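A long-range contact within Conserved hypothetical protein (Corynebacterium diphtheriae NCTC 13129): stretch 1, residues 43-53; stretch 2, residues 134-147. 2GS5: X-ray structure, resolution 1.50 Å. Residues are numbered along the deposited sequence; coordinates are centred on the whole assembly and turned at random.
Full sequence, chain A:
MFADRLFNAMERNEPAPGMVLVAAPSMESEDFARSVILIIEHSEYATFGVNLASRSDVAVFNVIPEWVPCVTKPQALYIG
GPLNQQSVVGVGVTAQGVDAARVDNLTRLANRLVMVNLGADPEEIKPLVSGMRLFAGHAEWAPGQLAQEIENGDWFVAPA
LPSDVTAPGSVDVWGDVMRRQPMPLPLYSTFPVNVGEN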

ATOM      1  N   SER A  43     -15.087   0.547   3.649  1.00 14.67           N
ATOM      2  CA  SER A  43     -16.482   0.946   3.703  1.00 15.38           C
ATOM      3  C   SER A  43     -17.355  -0.216   4.165  1.00 16.06           C
ATOM      4  O   SER A  43     -16.872  -1.328   4.387  1.00 15.93           O
ATOM      5  CB  SER A  43     -16.906   1.411   2.317  1.00 15.82           C
ATOM      6  OG  SER A  43     -17.162   0.291   1.504  1.00 17.15           O
ATOM      7  N   GLU A  44     -18.650   0.047   4.306  1.00 17.02           N
ATOM      8  CA  GLU A  44     -19.604  -0.976   4.701  1.00 17.50           C
ATOM      9  C   GLU A  44     -19.698  -2.058   3.627  1.00 17.54           C
ATOM     10  O   GLU A  44     -20.050  -3.192   3.922  1.00 18.32           O
ATOM     11  CB  GLU A  44     -20.984  -0.349   4.956  1.00 17.72           C
ATOM     12  CG  GLU A  44     -21.963  -1.241   5.705  1.00 19.37           C
ATOM     13  CD  GLU A  44     -22.904  -2.012   4.798  1.00 23.04           C
ATOM     14  OE1 GLU A  44     -23.369  -1.438   3.788  1.00 27.09           O
ATOM     15  OE2 GLU A  44     -23.200  -3.189   5.103  1.00 25.55           O
ATOM     16  N   TYR A  45     -19.356  -1.686   2.394  1.00 17.99           N
ATOM     17  CA  TYR A  45     -19.374  -2.594   1.257  1.00 17.53           C
ATOM     18  C   TYR A  45     -18.228  -3.615   1.335  1.00 16.93           C
ATOM     19  O   TYR A  45     -18.449  -4.819   1.247  1.00 16.78           O
ATOM     20  CB  TYR A  45     -19.291  -1.781  -0.042  1.00 19.22           C
ATOM     21  CG  TYR A  45     -19.352  -2.615  -1.292  1.00 19.69           C
ATOM     22  CD1 TYR A  45     -20.571  -3.099  -1.769  1.00 22.03           C
ATOM     23  CD2 TYR A  45     -18.191  -2.941  -1.990  1.00 21.88           C
ATOM     24  CE1 TYR A  45     -20.625  -3.884  -2.915  1.00 22.17           C
ATOM     25  CE2 TYR A  45     -18.238  -3.725  -3.134  1.00 22.13           C
ATOM     26  CZ  TYR A  45     -19.454  -4.189  -3.590  1.00 22.69           C
ATOM     27  OH  TYR A  45     -19.504  -4.961  -4.727  1.00 23.60           O
ATOM     28  N   ALA A  46     -17.005  -3.123   1.495  1.00 15.31           N
ATOM     29  CA  ALA A  46     -15.824  -3.999   1.616  1.00 14.67           C
ATOM     30  C   ALA A  46     -14.595  -3.183   1.968  1.00 13.60           C
ATOM     31  O   ALA A  46     -14.672  -1.966   2.060  1.00 13.63           O
ATOM     32  CB  ALA A  46     -15.583  -4.745   0.321  1.00 14.90           C
ATOM     33  N   THR A  47     -13.467  -3.863   2.172  1.00 12.11           N
ATOM     34  CA  THR A  47     -12.187  -3.199   2.339  1.00 11.78           C
ATOM     35  C   THR A  47     -11.331  -3.591   1.149  1.00 11.08           C
ATOM     36  O   THR A  47     -11.305  -4.766   0.777  1.00 11.41           O
ATOM     37  CB  THR A  47     -11.485  -3.633   3.629  1.00 11.95           C
ATOM     38  OG1 THR A  47     -12.381  -3.446   4.724  1.00 13.93           O
ATOM     39  CG2 THR A  47     -10.210  -2.831   3.873  1.00 11.80           C
ATOM     40  N   PHE A  48     -10.666  -2.610   0.548  1.00 11.02           N
ATOM     41  CA  PHE A  48      -9.804  -2.845  -0.611  1.00 10.60           C
ATOM     42  C   PHE A  48      -8.410  -2.364  -0.318  1.00 10.06           C
ATOM     43  O   PHE A  48      -8.230  -1.339   0.345  1.00 10.71           O
ATOM     44  CB  PHE A  48     -10.317  -2.075  -1.829  1.00 10.73           C
ATOM     45  CG  PHE A  48     -11.715  -2.452  -2.232  1.00 11.60           C
ATOM     46  CD1 PHE A  48     -11.932  -3.400  -3.213  1.00 13.56           C
ATOM     47  CD2 PHE A  48     -12.810  -1.856  -1.618  1.00 12.79           C
ATOM     48  CE1 PHE A  48     -13.227  -3.743  -3.583  1.00 14.51           C
ATOM     49  CE2 PHE A  48     -14.107  -2.189  -1.979  1.00 13.90           C
ATOM     50  CZ  PHE A  48     -14.307  -3.140  -2.969  1.00 12.79           C
ATOM     51  N   GLY A  49      -7.413  -3.066  -0.841  1.00  9.82           N
ATOM     52  CA  GLY A  49      -6.039  -2.656  -0.674  1.00 10.12           C
ATOM     53  C   GLY A  49      -5.148  -3.070  -1.813  1.00 10.49           C
ATOM     54  O   GLY A  49      -5.546  -3.876  -2.653  1.00 11.55           O
ATOM     55  N   VAL A  50      -3.972  -2.455  -1.863  1.00 10.81           N
ATOM     56  CA  VAL A  50      -2.936  -2.867  -2.796  1.00 10.97           C
ATOM     57  C   VAL A  50      -1.633  -3.179  -2.049  1.00 11.07           C
ATOM     58  O   VAL A  50      -1.128  -2.389  -1.233  1.00 11.50           O
ATOM     59  CB  VAL A  50      -2.687  -1.809  -3.915  1.00 10.93           C
ATOM     60  CG1 VAL A  50      -3.898  -1.706  -4.876  1.00 11.73           C
ATOM     61  CG2 VAL A  50      -2.322  -0.445  -3.338  1.00 12.67           C
ATOM     62  N   ASN A  51      -1.087  -4.351  -2.350  1.00 10.73           N
ATOM     63  CA  ASN A  51       0.220  -4.727  -1.848  1.00 11.00           C
ATOM     64  C   ASN A  51       1.263  -3.760  -2.381  1.00 11.65           C
ATOM     65  O   ASN A  51       1.231  -3.413  -3.563  1.00 11.34           O
ATOM     66  CB  ASN A  51       0.538  -6.154  -2.290  1.00 10.76           C
ATOM     67  CG  ASN A  51       1.765  -6.738  -1.606  1.00 11.66           C
ATOM     68  OD1 ASN A  51       2.338  -6.158  -0.682  1.00 12.27           O
ATOM     69  ND2 ASN A  51       2.172  -7.914  -2.072  1.00 12.34           N
ATOM     70  N   LEU A  52       2.174  -3.338  -1.506  1.00 12.19           N
ATOM     71  CA  LEU A  52       3.266  -2.435  -1.856  1.00 12.14           C
ATOM     72  C   LEU A  52       4.599  -3.149  -2.072  1.00 12.95           C
ATOM     73  O   LEU A  52       5.574  -2.519  -2.488  1.00 12.63           O
ATOM     74  CB  LEU A  52       3.455  -1.395  -0.744  1.00 12.20           C
ATOM     75  CG  LEU A  52       2.236  -0.558  -0.372  1.00 11.64           C
ATOM     76  CD1 LEU A  52       2.619   0.459   0.705  1.00 12.37           C
ATOM     77  CD2 LEU A  52       1.673   0.150  -1.602  1.00 13.40           C
ATOM     78  N   ALA A  53       4.630  -4.452  -1.795  1.00 13.29           N
ATOM     79  CA  ALA A  53       5.886  -5.180  -1.622  1.00 13.84           C
ATOM     80  C   ALA A  53       6.345  -5.988  -2.820  1.00 14.54           C
ATOM     81  O   ALA A  53       7.440  -6.573  -2.776  1.00 16.28           O
ATOM     82  CB  ALA A  53       5.781  -6.094  -0.395  1.00 13.59           C
TER
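Stretch 2 (134-147) LFAGHAEWAPGQLA

Stretch 2 lies beside stretch 1 as an antiparallel β partner: the strand that ends at W141 runs against strand 47-51 with 150° between their N-to-C directions and axes approaching to 4.7 Å. Before strand 47-51, P143 rests on the backbone carbonyls of the loop, its CG 3.3 Å from Y45 O and 3.6 Å from E44 O. A water bridges Y45 O and E140 OE2, donating to both, while A46 CB rests 3.3 Å from W141 O.

T47 opens the ladder as a hydrogen-bonded pair with W141: T47 N to W141 O is 3.0 Å and W141 N to T47 O 2.8 Å. T47 CG2 also meets L146 CD2 at 3.9 Å. F48 faces E140 in the non-hydrogen-bonded pair, so its side chain takes the other face; F48 CE1 lies 3.8 Å from E140 CD and F48 CD1 3.8 Å from H138 CE1.

G49 returns to hydrogen bonding: G49 N to A139 O and A139 N to G49 O are both 2.9 Å. Lacking a side chain, G49 lies by the W141 ring edge, G49 N 4.3 Å from W141 CZ3.

Stretch 2 turns a corner at G137, whose backbone angles call for glycine, so F135 meets stretch 1 from another strand. V50 CG2 sits over the F135 ring face, 4.1 Å from its centroid, and L52 CD2 reaches F135 CZ at 3.5 Å.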

ATOM      1  N   LEU A 134       2.179   2.597  -9.618  1.00 11.67           N
ATOM      2  CA  LEU A 134       1.015   1.973 -10.254  1.00 12.11           C
ATOM      3  C   LEU A 134       0.924   0.506  -9.870  1.00 11.40           C
ATOM      4  O   LEU A 134       1.923  -0.209  -9.873  1.00 11.69           O
ATOM      5  CB  LEU A 134       1.097   2.109 -11.773  1.00 12.34           C
ATOM      6  CG  LEU A 134       0.988   3.548 -12.275  1.00 13.73           C
ATOM      7  CD1 LEU A 134       1.290   3.637 -13.754  1.00 15.58           C
ATOM      8  CD2 LEU A 134      -0.398   4.112 -12.006  1.00 16.11           C
ATOM      9  N   PHE A 135      -0.292   0.067  -9.564  1.00 12.03           N
ATOM     10  CA  PHE A 135      -0.540  -1.285  -9.079  1.00 12.25           C
ATOM     11  C   PHE A 135      -1.558  -2.001  -9.932  1.00 12.33           C
ATOM     12  O   PHE A 135      -2.647  -1.487 -10.162  1.00 12.90           O
ATOM     13  CB  PHE A 135      -1.037  -1.244  -7.638  1.00 12.70           C
ATOM     14  CG  PHE A 135      -0.089  -0.551  -6.718  1.00 12.36           C
ATOM     15  CD1 PHE A 135       0.874  -1.261  -6.014  1.00 13.68           C
ATOM     16  CD2 PHE A 135      -0.117   0.839  -6.600  1.00 14.03           C
ATOM     17  CE1 PHE A 135       1.784  -0.617  -5.198  1.00 13.50           C
ATOM     18  CE2 PHE A 135       0.779   1.486  -5.770  1.00 12.92           C
ATOM     19  CZ  PHE A 135       1.731   0.765  -5.073  1.00 13.55           C
ATOM     20  N   ALA A 136      -1.193  -3.195 -10.389  1.00 11.86           N
ATOM     21  CA  ALA A 136      -2.076  -4.057 -11.164  1.00 11.86           C
ATOM     22  C   ALA A 136      -2.722  -5.046 -10.211  1.00 11.54           C
ATOM     23  O   ALA A 136      -2.024  -5.787  -9.519  1.00 11.74           O
ATOM     24  CB  ALA A 136      -1.278  -4.796 -12.249  1.00 12.00           C
ATOM     25  N   GLY A 137      -4.047  -5.040 -10.153  1.00 11.59           N
ATOM     26  CA  GLY A 137      -4.781  -5.934  -9.273  1.00 11.40           C
ATOM     27  C   GLY A 137      -4.901  -5.369  -7.877  1.00 11.27           C
ATOM     28  O   GLY A 137      -4.251  -4.380  -7.529  1.00 10.95           O
ATOM     29  N   HIS A 138      -5.743  -5.997  -7.069  1.00 11.29           N
ATOM     30  CA  HIS A 138      -5.938  -5.568  -5.697  1.00 11.38           C
ATOM     31  C   HIS A 138      -6.382  -6.731  -4.826  1.00 11.79           C
ATOM     32  O   HIS A 138      -6.622  -7.835  -5.317  1.00 11.33           O
ATOM     33  CB  HIS A 138      -6.976  -4.447  -5.637  1.00 11.47           C
ATOM     34  CG  HIS A 138      -8.339  -4.877  -6.057  1.00 11.75           C
ATOM     35  ND1 HIS A 138      -9.277  -5.370  -5.180  1.00 15.87           N
ATOM     36  CD2 HIS A 138      -8.912  -4.921  -7.282  1.00 11.00           C
ATOM     37  CE1 HIS A 138     -10.377  -5.674  -5.843  1.00 12.25           C
ATOM     38  NE2 HIS A 138     -10.182  -5.413  -7.121  1.00 14.57           N
ATOM     39  N   ALA A 139      -6.435  -6.451  -3.526  1.00 11.26           N
ATOM     40  CA  ALA A 139      -6.916  -7.378  -2.506  1.00 12.04           C
ATOM     41  C   ALA A 139      -8.237  -6.830  -1.960  1.00 12.11           C
ATOM     42  O   ALA A 139      -8.429  -5.623  -1.890  1.00 11.71           O
ATOM     43  CB  ALA A 139      -5.893  -7.508  -1.398  1.00 12.68           C
ATOM     44  N   GLU A 140      -9.154  -7.731  -1.622  1.00 12.30           N
ATOM     45  CA  GLU A 140     -10.467  -7.348  -1.094  1.00 12.67           C
ATOM     46  C   GLU A 140     -10.777  -8.172   0.143  1.00 12.50           C
ATOM     47  O   GLU A 140     -10.469  -9.367   0.188  1.00 13.31           O
ATOM     48  CB  GLU A 140     -11.578  -7.565  -2.144  1.00 12.82           C
ATOM     49  CG  GLU A 140     -12.974  -7.086  -1.697  1.00 14.12           C
ATOM     50  CD  GLU A 140     -14.097  -7.342  -2.710  1.00 15.21           C
ATOM     51  OE1 GLU A 140     -13.824  -7.822  -3.823  1.00 18.24           O
ATOM     52  OE2 GLU A 140     -15.278  -7.084  -2.367  1.00 19.95           O
ATOM     53  N   TRP A 141     -11.386  -7.525   1.135  1.00 11.71           N
ATOM     54  CA  TRP A 141     -11.944  -8.194   2.314  1.00 12.17           C
ATOM     55  C   TRP A 141     -13.439  -7.964   2.358  1.00 12.20           C
ATOM     56  O   TRP A 141     -13.904  -6.820   2.287  1.00 12.14           O
ATOM     57  CB  TRP A 141     -11.327  -7.674   3.616  1.00 11.94           C
ATOM     58  CG  TRP A 141      -9.940  -8.139   3.821  1.00 11.81           C
ATOM     59  CD1 TRP A 141      -9.532  -9.174   4.608  1.00 12.21           C
ATOM     60  CD2 TRP A 141      -8.763  -7.627   3.188  1.00 11.15           C
ATOM     61  NE1 TRP A 141      -8.171  -9.335   4.508  1.00 11.74           N
ATOM     62  CE2 TRP A 141      -7.673  -8.403   3.640  1.00 11.70           C
ATOM     63  CE3 TRP A 141      -8.518  -6.588   2.287  1.00 11.92           C
ATOM     64  CZ2 TRP A 141      -6.362  -8.164   3.232  1.00 12.16           C
ATOM     65  CZ3 TRP A 141      -7.213  -6.362   1.870  1.00 12.06           C
ATOM     66  CH2 TRP A 141      -6.154  -7.143   2.345  1.00 12.99           C
ATOM     67  N   ALA A 142     -14.193  -9.046   2.488  1.00 12.52           N
ATOM     68  CA  ALA A 142     -15.619  -8.933   2.735  1.00 13.39           C
ATOM     69  C   ALA A 142     -15.859  -8.190   4.044  1.00 13.90           C
ATOM     70  O   ALA A 142     -14.978  -8.132   4.902  1.00 14.16           O
ATOM     71  CB  ALA A 142     -16.249 -10.308   2.805  1.00 13.16           C
ATOM     72  N   PRO A 143     -17.066  -7.633   4.214  1.00 14.60           N
ATOM     73  CA  PRO A 143     -17.411  -7.005   5.484  1.00 14.87           C
ATOM     74  C   PRO A 143     -17.106  -7.906   6.670  1.00 14.50           C
ATOM     75  O   PRO A 143     -17.469  -9.078   6.656  1.00 15.04           O
ATOM     76  CB  PRO A 143     -18.917  -6.796   5.365  1.00 15.33           C
ATOM     77  CG  PRO A 143     -19.166  -6.664   3.917  1.00 15.36           C
ATOM     78  CD  PRO A 143     -18.167  -7.549   3.239  1.00 15.01           C
ATOM     79  N   GLY A 144     -16.429  -7.361   7.673  1.00 14.65           N
ATOM     80  CA  GLY A 144     -16.103  -8.103   8.889  1.00 14.76           C
ATOM     81  C   GLY A 144     -14.911  -9.045   8.795  1.00 14.62           C
ATOM     82  O   GLY A 144     -14.395  -9.497   9.815  1.00 15.33           O
ATOM     83  N   GLN A 145     -14.451  -9.334   7.578  1.00 14.15           N
ATOM     84  CA  GLN A 145     -13.429 -10.363   7.377  1.00 13.81           C
ATOM     85  C   GLN A 145     -12.027  -9.880   7.744  1.00 13.51           C
ATOM     86  O   GLN A 145     -11.243 -10.639   8.321  1.00 13.99           O
ATOM     87  CB  GLN A 145     -13.474 -10.872   5.929  1.00 13.66           C
ATOM     88  CG  GLN A 145     -12.528 -12.022   5.604  1.00 14.51           C
ATOM     89  CD  GLN A 145     -12.775 -13.296   6.400  1.00 15.77           C
ATOM     90  OE1 GLN A 145     -13.911 -13.616   6.771  1.00 15.08           O
ATOM     91  NE2 GLN A 145     -11.700 -14.043   6.655  1.00 16.26           N
ATOM     92  N   LEU A 146     -11.715  -8.621   7.443  1.00 13.59           N
ATOM     93  CA  LEU A 146     -10.427  -8.063   7.851  1.00 13.75           C
ATOM     94  C   LEU A 146     -10.313  -8.087   9.372  1.00 13.67           C
ATOM     95  O   LEU A 146      -9.281  -8.492   9.907  1.00 13.52           O
ATOM     96  CB  LEU A 146     -10.226  -6.646   7.319  1.00 13.57           C
ATOM     97  CG  LEU A 146      -8.923  -5.970   7.753  1.00 13.46           C
ATOM     98  CD1 LEU A 146      -7.704  -6.823   7.391  1.00 12.78           C
ATOM     99  CD2 LEU A 146      -8.836  -4.597   7.121  1.00 13.58           C
ATOM    100  N   ALA A 147     -11.377  -7.680  10.067  1.00 14.28           N
ATOM    101  CA  ALA A 147     -11.391  -7.719  11.530  1.00 14.82           C
ATOM    102  C   ALA A 147     -11.115  -9.122  12.061  1.00 15.23           C
ATOM    103  O   ALA A 147     -10.317  -9.308  12.988  1.00 15.45           O
ATOM    104  CB  ALA A 147     -12.722  -7.237  12.041  1.00 14.78           C
TER
HETATM  105  O   HOH W   1     -17.321  -7.457  -0.176  1.00 35.37           O